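Local coordinates for Beta/gama crystallin family protein (Methanosarcina acetivorans, PDB 3HZ2) that binds two calcium ions as an archaeal betagamma-crystallin domain built from two Greek key motifs, at residues A[3-8]-A[43-48]; A[33-38]-A[66-71]; A[51-56]-A[78-83]; A[58-63]-A[71-76]. All blocks are in the same frame, centred on the assembly; numbering follows the deposited sequence.

How the contacts relate
Contacts 1 and 2 join the two Greek keys of one betagamma-crystallin domain; contacts 3 and 4 lie within the second. Contact 1 packs the two sheets face to face. Contacts 2 and 4 lie closest to each other, with centres about 7 Å apart, and share A71 and one calcium site. K34 and S36 of contact 2 and N76 of contact 4 bind that ion, and S36 OG meets D75 OD1 at 2.5 Å, a probable hydrogen bond. The second calcium joins contacts 2 and 3: D33 OD1 and S79 OG both bind it. Contact 1 meets contact 3 through Y48 N and S80 O, 2.8 Å apart, and contact 4 through W45 O and L60 N, also 2.8 Å apart.

Contact 1: residues A[3-8]-A[43-48]; sequences AEVIVY and GTWRFY
This contact lies between the two sheets of the betagamma-crystallin sandwich. V5, on strand 4-8 of the first Greek key, packs on W45, on strand 45-48 of the second. The strand axes are 9.5 Å apart and run at 37° to each other. No hydrogen bond crosses between the two segments; the contact is apolar packing and side chain against backbone. V5 CG1 sits over the centre of the six-membered ring of W45, 3.5 Å from its centroid and 10° off the ring normal. This is a CH-pi contact. CG1 gets there from between the backbone N and the carbonyl carbon (chi1 60°). V5 CG2 is anti to the backbone N and turns instead to the edge of the F47 ring. A3 C and E4 N lie at the edge of the W45 ring, near its plane. A3 CB lies 3.9 Å from W45 CZ2. The indole is held at its polar corner by a hydrogen bond from NE1 to S42 O. F81 touches V5, W45 and F47. Farther along the strands the packing thins. V7 and F47 slide past each other in opposite directions, and V7 CG1 reaches F47 CE2 at 4.2 Å.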
loop_
_atom_site.group_PDB
_atom_site.type_symbol
_atom_site.label_atom_id
_atom_site.label_comp_id
_atom_site.label_asym_id
_atom_site.label_seq_id
_atom_site.Cartn_x
_atom_site.Cartn_y
_atom_site.Cartn_z
ATOM N N ALA A 3 -13.094 -4.739 2.819
ATOM C CA ALA A 3 -11.688 -4.352 2.878
ATOM C C ALA A 3 -11.408 -3.100 2.051
ATOM O O ALA A 3 -11.888 -2.961 0.927
ATOM C CB ALA A 3 -10.811 -5.502 2.400
ATOM N N GLU A 4 -10.629 -2.186 2.617
ATOM C CA GLU A 4 -10.291 -0.952 1.926
ATOM C C GLU A 4 -8.962 -0.399 2.415
ATOM O O GLU A 4 -8.660 -0.448 3.602
ATOM C CB GLU A 4 -11.383 0.094 2.140
ATOM C CG GLU A 4 -11.107 1.414 1.441
ATOM C CD GLU A 4 -12.219 2.421 1.644
ATOM O OE1 GLU A 4 -12.193 3.479 0.979
ATOM O OE2 GLU A 4 -13.117 2.157 2.472
ATOM N N VAL A 5 -8.169 0.126 1.490
ATOM C CA VAL A 5 -6.876 0.690 1.850
ATOM C C VAL A 5 -6.595 1.897 0.972
ATOM O O VAL A 5 -6.907 1.891 -0.218
ATOM C CB VAL A 5 -5.732 -0.354 1.670
ATOM C CG1 VAL A 5 -5.652 -0.814 0.217
ATOM C CG2 VAL A 5 -4.403 0.246 2.110
ATOM N N ILE A 6 -6.035 2.944 1.571
ATOM C CA ILE A 6 -5.687 4.138 0.820
ATOM C C ILE A 6 -4.172 4.297 0.889
ATOM O O ILE A 6 -3.579 4.278 1.970
ATOM C CB ILE A 6 -6.361 5.406 1.394
ATOM C CG1 ILE A 6 -7.858 5.157 1.604
ATOM C CG2 ILE A 6 -6.179 6.569 0.415
ATOM C CD1 ILE A 6 -8.619 6.361 2.124
ATOM N N VAL A 7 -3.549 4.427 -0.274
ATOM C CA VAL A 7 -2.104 4.582 -0.353
ATOM C C VAL A 7 -1.783 6.008 -0.776
ATOM O O VAL A 7 -2.528 6.621 -1.542
ATOM C CB VAL A 7 -1.493 3.584 -1.360
ATOM C CG1 VAL A 7 -1.672 2.161 -0.842
ATOM C CG2 VAL A 7 -2.164 3.735 -2.727
ATOM N N TYR A 8 -0.673 6.536 -0.272
ATOM C CA TYR A 8 -0.289 7.907 -0.584
ATOM C C TYR A 8 1.134 8.047 -1.085
ATOM O O TYR A 8 2.033 7.309 -0.674
ATOM C CB TYR A 8 -0.457 8.791 0.647
ATOM C CG TYR A 8 -1.832 8.739 1.261
ATOM C CD1 TYR A 8 -2.224 7.658 2.052
ATOM C CD2 TYR A 8 -2.739 9.780 1.069
ATOM C CE1 TYR A 8 -3.484 7.618 2.640
ATOM C CE2 TYR A 8 -4.002 9.751 1.654
ATOM C CZ TYR A 8 -4.368 8.669 2.438
ATOM O OH TYR A 8 -5.612 8.647 3.032
ATOM N N GLY A 43 -9.787 -4.734 6.776
ATOM C CA GLY A 43 -9.190 -5.896 6.149
ATOM C C GLY A 43 -7.685 -5.893 6.315
ATOM O O GLY A 43 -7.115 -4.937 6.845
ATOM N N THR A 44 -7.042 -6.970 5.883
ATOM C CA THR A 44 -5.593 -7.071 5.961
ATOM C C THR A 44 -5.086 -7.067 4.529
ATOM O O THR A 44 -5.616 -7.778 3.674
ATOM C CB THR A 44 -5.144 -8.365 6.654
ATOM O OG1 THR A 44 -5.686 -8.406 7.981
ATOM C CG2 THR A 44 -3.627 -8.422 6.738
ATOM N N TRP A 45 -4.071 -6.255 4.268
ATOM C CA TRP A 45 -3.527 -6.150 2.925
ATOM C C TRP A 45 -2.053 -6.508 2.845
ATOM O O TRP A 45 -1.269 -6.191 3.742
ATOM C CB TRP A 45 -3.725 -4.733 2.389
ATOM C CG TRP A 45 -5.163 -4.351 2.197
ATOM C CD1 TRP A 45 -6.065 -4.023 3.168
ATOM C CD2 TRP A 45 -5.859 -4.258 0.953
ATOM N NE1 TRP A 45 -7.284 -3.727 2.601
ATOM C CE2 TRP A 45 -7.185 -3.864 1.243
ATOM C CE3 TRP A 45 -5.492 -4.471 -0.385
ATOM C CZ2 TRP A 45 -8.145 -3.674 0.243
ATOM C CZ3 TRP A 45 -6.446 -4.284 -1.378
ATOM C CH2 TRP A 45 -7.760 -3.889 -1.057
ATOM N N ARG A 46 -1.688 -7.164 1.752
ATOM C CA ARG A 46 -0.313 -7.572 1.511
ATOM C C ARG A 46 0.300 -6.704 0.423
ATOM O O ARG A 46 -0.273 -6.558 -0.660
ATOM C CB ARG A 46 -0.272 -9.039 1.086
ATOM C CG ARG A 46 1.098 -9.513 0.648
ATOM C CD ARG A 46 1.117 -11.025 0.515
ATOM N NE ARG A 46 0.891 -11.675 1.800
ATOM C CZ ARG A 46 0.905 -12.991 1.977
ATOM N NH1 ARG A 46 1.134 -13.788 0.944
ATOM N NH2 ARG A 46 0.703 -13.507 3.183
ATOM N N PHE A 47 1.466 -6.133 0.713
ATOM C CA PHE A 47 2.156 -5.276 -0.240
ATOM C C PHE A 47 3.417 -5.959 -0.753
ATOM O O PHE A 47 4.232 -6.438 0.030
ATOM C CB PHE A 47 2.493 -3.933 0.419
ATOM C CG PHE A 47 1.283 -3.206 0.935
ATOM C CD1 PHE A 47 0.715 -3.553 2.158
ATOM C CD2 PHE A 47 0.666 -2.225 0.163
ATOM C CE1 PHE A 47 -0.455 -2.934 2.606
ATOM C CE2 PHE A 47 -0.503 -1.602 0.599
ATOM C CZ PHE A 47 -1.065 -1.960 1.823
ATOM N N TYR A 48 3.556 -6.002 -2.074
ATOM C CA TYR A 48 4.690 -6.647 -2.734
ATOM C C TYR A 48 5.657 -5.640 -3.329
ATOM O O TYR A 48 5.259 -4.553 -3.748
ATOM C CB TYR A 48 4.187 -7.558 -3.852
ATOM C CG TYR A 48 3.560 -8.847 -3.378
ATOM C CD1 TYR A 48 4.338 -9.987 -3.179
ATOM C CD2 TYR A 48 2.185 -8.940 -3.160
ATOM C CE1 TYR A 48 3.757 -11.196 -2.781
ATOM C CE2 TYR A 48 1.599 -10.140 -2.762
ATOM C CZ TYR A 48 2.391 -11.261 -2.578
ATOM O OH TYR A 48 1.806 -12.453 -2.205
#

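Contact 2: residues A[33-38]-A[66-71]. With CA (calcium ion), chain E; CA (calcium ion), chain F.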
loop_
_atom_site.group_PDB
_atom_site.type_symbol
_atom_site.label_atom_id
_atom_site.label_comp_id
_atom_site.label_asym_id
_atom_site.label_seq_id
_atom_site.Cartn_x
_atom_site.Cartn_y
_atom_site.Cartn_z
ATOM N N ASP A 33 6.121 2.293 -7.148
ATOM C CA ASP A 33 7.396 2.786 -6.645
ATOM C C ASP A 33 7.335 4.210 -6.116
ATOM O O ASP A 33 8.289 4.976 -6.267
ATOM C CB ASP A 33 8.467 2.683 -7.729
ATOM C CG ASP A 33 8.839 1.258 -8.014
ATOM O OD1 ASP A 33 8.691 0.459 -7.076
ATOM O OD2 ASP A 33 9.274 0.935 -9.139
ATOM N N LYS A 34 6.216 4.555 -5.484
ATOM C CA LYS A 34 6.032 5.890 -4.921
ATOM C C LYS A 34 5.375 5.899 -3.539
ATOM O O LYS A 34 5.498 6.871 -2.808
ATOM C CB LYS A 34 5.156 6.749 -5.835
ATOM C CG LYS A 34 5.654 6.959 -7.240
ATOM C CD LYS A 34 4.706 7.916 -7.949
ATOM C CE LYS A 34 4.977 8.008 -9.429
ATOM N NZ LYS A 34 3.987 8.912 -10.071
ATOM N N ILE A 35 4.665 4.836 -3.179
ATOM C CA ILE A 35 3.962 4.816 -1.896
ATOM C C ILE A 35 4.837 5.017 -0.658
ATOM O O ILE A 35 5.812 4.294 -0.445
ATOM C CB ILE A 35 3.138 3.523 -1.753
ATOM C CG1 ILE A 35 2.079 3.476 -2.860
ATOM C CG2 ILE A 35 2.472 3.477 -0.381
ATOM C CD1 ILE A 35 1.385 2.136 -3.014
ATOM N N SER A 36 4.461 6.005 0.160
ATOM C CA SER A 36 5.197 6.349 1.375
ATOM C C SER A 36 4.382 6.350 2.661
ATOM O O SER A 36 4.943 6.389 3.756
ATOM C CB SER A 36 5.852 7.709 1.209
ATOM O OG SER A 36 6.830 7.636 0.201
ATOM N N SER A 37 3.063 6.344 2.532
ATOM C CA SER A 37 2.194 6.291 3.701
ATOM C C SER A 37 0.959 5.498 3.301
ATOM O O SER A 37 0.590 5.456 2.125
ATOM C CB SER A 37 1.837 7.703 4.203
ATOM O OG SER A 37 1.230 8.493 3.204
ATOM N N ILE A 38 0.332 4.849 4.275
ATOM C CA ILE A 38 -0.820 4.006 3.998
ATOM C C ILE A 38 -1.858 4.048 5.113
ATOM O O ILE A 38 -1.519 4.206 6.284
ATOM C CB ILE A 38 -0.381 2.524 3.843
ATOM C CG1 ILE A 38 0.662 2.392 2.731
ATOM C CG2 ILE A 38 -1.597 1.639 3.565
ATOM C CD1 ILE A 38 1.334 1.025 2.677
ATOM N N SER A 66 1.914 6.524 8.885
ATOM C CA SER A 66 2.368 7.807 8.353
ATOM C C SER A 66 3.631 7.671 7.513
ATOM O O SER A 66 3.949 8.543 6.705
ATOM C CB SER A 66 2.600 8.793 9.498
ATOM O OG SER A 66 3.534 8.280 10.429
ATOM N N SER A 67 4.352 6.576 7.723
ATOM C CA SER A 67 5.569 6.273 6.978
ATOM C C SER A 67 5.597 4.760 6.772
ATOM O O SER A 67 5.518 4.007 7.737
ATOM C CB SER A 67 6.807 6.699 7.766
ATOM O OG SER A 67 7.982 6.202 7.148
ATOM N N VAL A 68 5.701 4.310 5.526
ATOM C CA VAL A 68 5.722 2.871 5.262
ATOM C C VAL A 68 6.861 2.174 5.997
ATOM O O VAL A 68 6.758 1.005 6.359
ATOM C CB VAL A 68 5.845 2.565 3.749
ATOM C CG1 VAL A 68 4.555 2.946 3.038
ATOM C CG2 VAL A 68 7.016 3.320 3.153
ATOM N N GLU A 69 7.949 2.894 6.230
ATOM C CA GLU A 69 9.073 2.293 6.926
ATOM C C GLU A 69 8.712 1.868 8.343
ATOM O O GLU A 69 9.363 0.997 8.915
ATOM C CB GLU A 69 10.257 3.250 6.920
ATOM C CG GLU A 69 10.778 3.475 5.511
ATOM C CD GLU A 69 11.947 4.416 5.465
ATOM O OE1 GLU A 69 13.028 4.054 5.984
ATOM O OE2 GLU A 69 11.778 5.522 4.912
ATOM N N SER A 70 7.665 2.468 8.904
ATOM C CA SER A 70 7.226 2.102 10.246
ATOM C C SER A 70 6.595 0.716 10.150
ATOM O O SER A 70 6.449 0.008 11.148
ATOM C CB SER A 70 6.202 3.109 10.784
ATOM O OG SER A 70 4.962 3.007 10.100
ATOM N N ALA A 71 6.218 0.339 8.931
ATOM C CA ALA A 71 5.618 -0.963 8.677
ATOM C C ALA A 71 6.689 -1.909 8.141
ATOM O O ALA A 71 6.382 -3.000 7.653
ATOM C CB ALA A 71 4.487 -0.828 7.670
HETATM CA CA CA E . 7.127 8.639 -2.044
HETATM CA CA CA F . 9.136 -1.908 -6.530
HETATM O O HOH W 1 9.246 9.268 -0.525
HETATM O O HOH W 2 7.591 9.245 -4.502
HETATM O O HOH W 3 7.327 11.310 -1.945
HETATM O O HOH W 4 11.735 -1.214 -5.894
HETATM O O HOH W 5 9.970 -2.558 -9.102
#
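The calcium-binding loop 33-36 of the betagamma-crystallin fold and the start of strand 37-42 meet the short 3-10 turn 68-70 here. The joint is made by V68 against S36. V68 N donates to S36 O at 2.8 Å, with an angle of 148° at the hydrogen. The N lies above the carbonyl plane, 49° out of it. S67 CA adds a CH...O contact to the same oxygen. The V68 side chain then closes over the loop. V68 CG1 is anti to the carbonyl carbon (chi1 -70°) and packs 3.4 Å from S36 C. The same methyl touches I35 CG2. V68 CG1 also lies 3.8 Å from I38 CD1. Both isoleucines cross V68 at about a right angle. An alanine in place of V68 would probably open a gap beside I35 and I38 and leave the S36 backbone less firmly covered. S36 and S37 both face Y8, forming a classic beta bulge. On the loop's metal side, S36 OG binds one calcium at 2.5 Å and also hydrogen-bonds to D75. K34 O binds the same ion, and E9 O, N76 OD1 and three waters complete its shell. D33 OD1 reaches the second calcium, whose other protein ligands are E49 O, S77 O and S79 OG. S37 OG bonds to H10 O. At the start of the 3-10 turn, S67 O accepts from both S70 N and S70 OG; the hydroxyl oxygen is 2.6 Å away, nearly along the C=O axis.

Contact 3: residues A[51-56]-A[78-83]; sequences INYGGR and ISSFRQ. With CA (calcium ion), chain F.
The unusual feature is an arginine of the edge strand 80-83 laid flat on a tyrosine of the loop between strands 45-48 and 56-60, in the second Greek key. The R82 guanidinium stacks on the Y53 ring with planes 12° apart and centres 4.1 Å apart. R82 CZ is off-centre, 31° from the ring normal. It is R82 CD that sits over the middle of the ring, a CH-pi contact at 3.7 Å from the centroid. The R82 chain is extended from CG to NE, which carries it across the ring face as the two side chains cross obliquely. The guanidinium is also tied through NH2 to Y48 OH. The rim of the Y53 ring meets the strand backbone: Y53 CE2 lies 3.6 Å from F81 O, near the ring plane. An alanine in place of Y53 would probably leave the R82 guanidinium without its stacking surface and freer to turn. S80 anchors the backbone of the same tyrosine. Y53 N donates to S80 OG at 3.0 Å, with an angle of 136° at the hydrogen. S80 OG is hydrogen-bonded to Y50 O as well. S79 and S80 both face Y48 in a classic beta bulge. S79 CB packs 3.4 Å from I51 N, next to the calcium site. From there S79 OG binds the ion at 2.6 Å and is hydrogen-bonded to N32 OD1.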
loop_
_atom_site.group_PDB
_atom_site.type_symbol
_atom_site.label_atom_id
_atom_site.label_comp_id
_atom_site.label_asym_id
_atom_site.label_seq_id
_atom_site.Cartn_x
_atom_site.Cartn_y
_atom_site.Cartn_z
ATOM N N ILE A 51 5.688 -5.738 -9.339
ATOM C CA ILE A 51 4.339 -5.782 -9.893
ATOM C C ILE A 51 3.901 -7.239 -9.977
ATOM O O ILE A 51 4.723 -8.153 -9.866
ATOM C CB ILE A 51 4.252 -5.153 -11.306
ATOM C CG1 ILE A 51 5.135 -5.927 -12.282
ATOM C CG2 ILE A 51 4.661 -3.685 -11.255
ATOM C CD1 ILE A 51 4.927 -5.517 -13.722
ATOM N N ASN A 52 2.606 -7.453 -10.156
ATOM C CA ASN A 52 2.060 -8.799 -10.251
ATOM C C ASN A 52 2.420 -9.668 -9.054
ATOM O O ASN A 52 2.701 -10.857 -9.196
ATOM C CB ASN A 52 2.532 -9.464 -11.544
ATOM C CG ASN A 52 1.990 -8.771 -12.771
ATOM O OD1 ASN A 52 0.800 -8.475 -12.843
ATOM N ND2 ASN A 52 2.855 -8.516 -13.749
ATOM N N TYR A 53 2.425 -9.051 -7.876
ATOM C CA TYR A 53 2.706 -9.744 -6.625
ATOM C C TYR A 53 4.026 -10.509 -6.607
ATOM O O TYR A 53 4.084 -11.679 -6.214
ATOM C CB TYR A 53 1.528 -10.665 -6.308
ATOM C CG TYR A 53 0.204 -9.967 -6.548
ATOM C CD1 TYR A 53 -0.715 -10.464 -7.472
ATOM C CD2 TYR A 53 -0.093 -8.761 -5.909
ATOM C CE1 TYR A 53 -1.895 -9.772 -7.758
ATOM C CE2 TYR A 53 -1.268 -8.062 -6.190
ATOM C CZ TYR A 53 -2.161 -8.572 -7.116
ATOM O OH TYR A 53 -3.312 -7.880 -7.419
ATOM N N GLY A 54 5.093 -9.833 -7.020
ATOM C CA GLY A 54 6.399 -10.464 -7.034
ATOM C C GLY A 54 7.316 -9.937 -5.946
ATOM O O GLY A 54 7.087 -8.857 -5.386
ATOM N N GLY A 55 8.357 -10.706 -5.642
ATOM C CA GLY A 55 9.312 -10.308 -4.624
ATOM C C GLY A 55 8.839 -10.424 -3.188
ATOM O O GLY A 55 7.873 -11.123 -2.883
ATOM N N ARG A 56 9.535 -9.724 -2.299
ATOM C CA ARG A 56 9.219 -9.730 -0.879
ATOM C C ARG A 56 7.895 -9.028 -0.612
ATOM O O ARG A 56 7.455 -8.199 -1.406
ATOM C CB ARG A 56 10.339 -9.036 -0.106
ATOM C CG ARG A 56 11.665 -9.773 -0.168
ATOM C CD ARG A 56 12.797 -8.916 0.376
ATOM N NE ARG A 56 13.154 -7.845 -0.548
ATOM C CZ ARG A 56 14.076 -6.921 -0.296
ATOM N NH1 ARG A 56 14.732 -6.937 0.857
ATOM N NH2 ARG A 56 14.348 -5.989 -1.200
ATOM N N ILE A 78 6.809 -0.180 -3.089
ATOM C CA ILE A 78 5.634 -1.015 -3.328
ATOM C C ILE A 78 5.259 -0.982 -4.806
ATOM O O ILE A 78 5.229 0.083 -5.420
ATOM C CB ILE A 78 4.440 -0.542 -2.472
ATOM C CG1 ILE A 78 4.761 -0.771 -0.991
ATOM C CG2 ILE A 78 3.163 -1.281 -2.889
ATOM C CD1 ILE A 78 3.750 -0.186 -0.037
ATOM N N SER A 79 4.983 -2.151 -5.383
ATOM C CA SER A 79 4.613 -2.224 -6.795
ATOM C C SER A 79 3.305 -2.955 -7.054
ATOM O O SER A 79 2.821 -2.989 -8.182
ATOM C CB SER A 79 5.734 -2.871 -7.605
ATOM O OG SER A 79 6.823 -1.978 -7.713
ATOM N N SER A 80 2.741 -3.549 -6.009
ATOM C CA SER A 80 1.467 -4.245 -6.124
ATOM C C SER A 80 0.983 -4.611 -4.735
ATOM O O SER A 80 1.772 -4.711 -3.799
ATOM C CB SER A 80 1.591 -5.512 -6.991
ATOM O OG SER A 80 2.471 -6.466 -6.418
ATOM N N PHE A 81 -0.324 -4.769 -4.588
ATOM C CA PHE A 81 -0.880 -5.149 -3.299
ATOM C C PHE A 81 -2.261 -5.749 -3.466
ATOM O O PHE A 81 -2.985 -5.423 -4.408
ATOM C CB PHE A 81 -0.895 -3.954 -2.319
ATOM C CG PHE A 81 -1.650 -2.740 -2.807
ATOM C CD1 PHE A 81 -3.034 -2.655 -2.670
ATOM C CD2 PHE A 81 -0.967 -1.665 -3.366
ATOM C CE1 PHE A 81 -3.724 -1.516 -3.082
ATOM C CE2 PHE A 81 -1.646 -0.521 -3.782
ATOM C CZ PHE A 81 -3.026 -0.446 -3.639
ATOM N N ARG A 82 -2.608 -6.656 -2.561
ATOM C CA ARG A 82 -3.900 -7.315 -2.612
ATOM C C ARG A 82 -4.370 -7.710 -1.228
ATOM O O ARG A 82 -3.592 -7.757 -0.272
ATOM C CB ARG A 82 -3.828 -8.558 -3.501
ATOM C CG ARG A 82 -2.827 -9.603 -3.037
ATOM C CD ARG A 82 -2.828 -10.795 -3.982
ATOM N NE ARG A 82 -1.678 -11.672 -3.773
ATOM C CZ ARG A 82 -1.368 -12.697 -4.563
ATOM N NH1 ARG A 82 -2.127 -12.976 -5.617
ATOM N NH2 ARG A 82 -0.297 -13.438 -4.307
ATOM N N GLN A 83 -5.661 -7.999 -1.138
ATOM C CA GLN A 83 -6.283 -8.391 0.112
ATOM C C GLN A 83 -5.933 -9.838 0.449
ATOM O O GLN A 83 -5.777 -10.672 -0.444
ATOM C CB GLN A 83 -7.798 -8.248 -0.020
ATOM C CG GLN A 83 -8.546 -8.233 1.293
ATOM C CD GLN A 83 -10.043 -8.345 1.090
ATOM O OE1 GLN A 83 -10.598 -7.770 0.148
ATOM N NE2 GLN A 83 -10.708 -9.079 1.976
HETATM CA CA CA F . 9.136 -1.908 -6.530
HETATM O O HOH W 4 11.735 -1.214 -5.894
HETATM O O HOH W 5 9.970 -2.558 -9.102
#

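Contact 4: residues A[58-63]-A[71-76]; sequences WDLGPG and AGIPDN. With CA (calcium ion), chain E.
L60 and A71 form the tight part of this contact, and the pyrrole edge of W58 forms the watery part. L60 CD2 presses on A71 CB at 3.4 Å, closer than usual for two carbons. L60 CD1 meets I73 CD1 tip to tip at 4.0 Å. I73 also packs on W58. I73 CG1 is anti to the carbonyl carbon (chi1 -56°) and lies over one face of the indole, offset toward the rim, 3.6 Å from W58 CG. P74 CD comes obliquely to the benzo part of the ring, 3.5 Å from W58 CZ2. All this packs strand 56-60 of the second Greek key against the long loop that precedes its last strand, 80-83. I73 also touches V68 and I78. The pyrrole N-H edge of the indole is wetter. W58 NE1 is near G72 O, but the angle is too poor for a hydrogen bond. A water in the ring plane joins them instead, accepting from W58 NE1 at 2.6 Å and donating to G72 O. Further along the loop, D75 OD2 accepts from a calcium-bound water. N76 OD1 binds that calcium directly at 2.4 Å.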
loop_
_atom_site.group_PDB
_atom_site.type_symbol
_atom_site.label_atom_id
_atom_site.label_comp_id
_atom_site.label_asym_id
_atom_site.label_seq_id
_atom_site.Cartn_x
_atom_site.Cartn_y
_atom_site.Cartn_z
ATOM N N TRP A 58 4.889 -7.597 2.660
ATOM C CA TRP A 58 4.617 -7.169 4.028
ATOM C C TRP A 58 3.103 -7.120 4.217
ATOM O O TRP A 58 2.386 -6.583 3.372
ATOM C CB TRP A 58 5.217 -5.778 4.256
ATOM C CG TRP A 58 6.704 -5.735 4.060
ATOM C CD1 TRP A 58 7.660 -5.968 5.005
ATOM C CD2 TRP A 58 7.405 -5.497 2.831
ATOM N NE1 TRP A 58 8.912 -5.892 4.443
ATOM C CE2 TRP A 58 8.785 -5.604 3.110
ATOM C CE3 TRP A 58 6.999 -5.207 1.522
ATOM C CZ2 TRP A 58 9.768 -5.429 2.126
ATOM C CZ3 TRP A 58 7.975 -5.033 0.541
ATOM C CH2 TRP A 58 9.344 -5.146 0.853
ATOM N N ASP A 59 2.618 -7.684 5.319
ATOM C CA ASP A 59 1.185 -7.703 5.594
ATOM C C ASP A 59 0.801 -6.667 6.640
ATOM O O ASP A 59 1.328 -6.668 7.751
ATOM C CB ASP A 59 0.747 -9.092 6.060
ATOM C CG ASP A 59 1.002 -10.166 5.015
ATOM O OD1 ASP A 59 1.013 -9.842 3.809
ATOM O OD2 ASP A 59 1.173 -11.341 5.402
ATOM N N LEU A 60 -0.124 -5.784 6.277
ATOM C CA LEU A 60 -0.569 -4.733 7.179
ATOM C C LEU A 60 -2.047 -4.838 7.518
ATOM O O LEU A 60 -2.894 -4.936 6.632
ATOM C CB LEU A 60 -0.298 -3.357 6.562
ATOM C CG LEU A 60 1.133 -3.048 6.119
ATOM C CD1 LEU A 60 1.192 -1.622 5.585
ATOM C CD2 LEU A 60 2.092 -3.219 7.283
ATOM N N GLY A 61 -2.346 -4.813 8.812
ATOM C CA GLY A 61 -3.723 -4.881 9.257
ATOM C C GLY A 61 -4.285 -3.483 9.459
ATOM O O GLY A 61 -3.579 -2.492 9.244
ATOM N N PRO A 62 -5.553 -3.369 9.877
ATOM C CA PRO A 62 -6.194 -2.071 10.102
ATOM C C PRO A 62 -5.345 -1.117 10.929
ATOM O O PRO A 62 -4.810 -1.486 11.972
ATOM C CB PRO A 62 -7.493 -2.450 10.806
ATOM C CG PRO A 62 -7.821 -3.768 10.175
ATOM C CD PRO A 62 -6.483 -4.469 10.189
ATOM N N GLY A 63 -5.229 0.114 10.452
ATOM C CA GLY A 63 -4.445 1.110 11.155
ATOM C C GLY A 63 -3.843 2.097 10.179
ATOM O O GLY A 63 -4.037 1.980 8.965
ATOM N N ALA A 71 6.218 0.339 8.931
ATOM C CA ALA A 71 5.618 -0.963 8.677
ATOM C C ALA A 71 6.689 -1.909 8.141
ATOM O O ALA A 71 6.382 -3.000 7.653
ATOM C CB ALA A 71 4.487 -0.828 7.670
ATOM N N GLY A 72 7.944 -1.477 8.229
ATOM C CA GLY A 72 9.053 -2.293 7.761
ATOM C C GLY A 72 9.206 -2.329 6.251
ATOM O O GLY A 72 9.998 -3.104 5.719
ATOM N N ILE A 73 8.461 -1.478 5.558
ATOM C CA ILE A 73 8.507 -1.427 4.101
ATOM C C ILE A 73 9.444 -0.330 3.599
ATOM O O ILE A 73 9.375 0.809 4.053
ATOM C CB ILE A 73 7.099 -1.154 3.526
ATOM C CG1 ILE A 73 6.119 -2.210 4.034
ATOM C CG2 ILE A 73 7.147 -1.143 2.004
ATOM C CD1 ILE A 73 4.664 -1.898 3.712
ATOM N N PRO A 74 10.338 -0.664 2.656
ATOM C CA PRO A 74 11.252 0.357 2.134
ATOM C C PRO A 74 10.449 1.427 1.392
ATOM O O PRO A 74 9.450 1.124 0.740
ATOM C CB PRO A 74 12.180 -0.441 1.216
ATOM C CG PRO A 74 11.341 -1.623 0.804
ATOM C CD PRO A 74 10.625 -1.987 2.074
ATOM N N ASP A 75 10.879 2.676 1.494
ATOM C CA ASP A 75 10.161 3.768 0.847
ATOM C C ASP A 75 10.222 3.692 -0.678
ATOM O O ASP A 75 11.216 3.241 -1.244
ATOM C CB ASP A 75 10.717 5.110 1.335
ATOM C CG ASP A 75 9.836 6.277 0.946
ATOM O OD1 ASP A 75 8.600 6.101 0.931
ATOM O OD2 ASP A 75 10.376 7.369 0.671
ATOM N N ASN A 76 9.143 4.118 -1.335
ATOM C CA ASN A 76 9.061 4.120 -2.798
ATOM C C ASN A 76 9.363 2.769 -3.426
ATOM O O ASN A 76 10.009 2.703 -4.474
ATOM C CB ASN A 76 10.032 5.152 -3.381
ATOM C CG ASN A 76 9.742 6.541 -2.897
ATOM O OD1 ASN A 76 8.631 6.813 -2.481
ATOM N ND2 ASN A 76 10.725 7.430 -2.959
HETATM CA CA CA E . 7.127 8.639 -2.044
HETATM O O HOH W 6 11.491 -5.460 4.619
HETATM O O HOH W 1 9.246 9.268 -0.525
HETATM O O HOH W 2 7.591 9.245 -4.502
HETATM O O HOH W 3 7.327 11.310 -1.945
#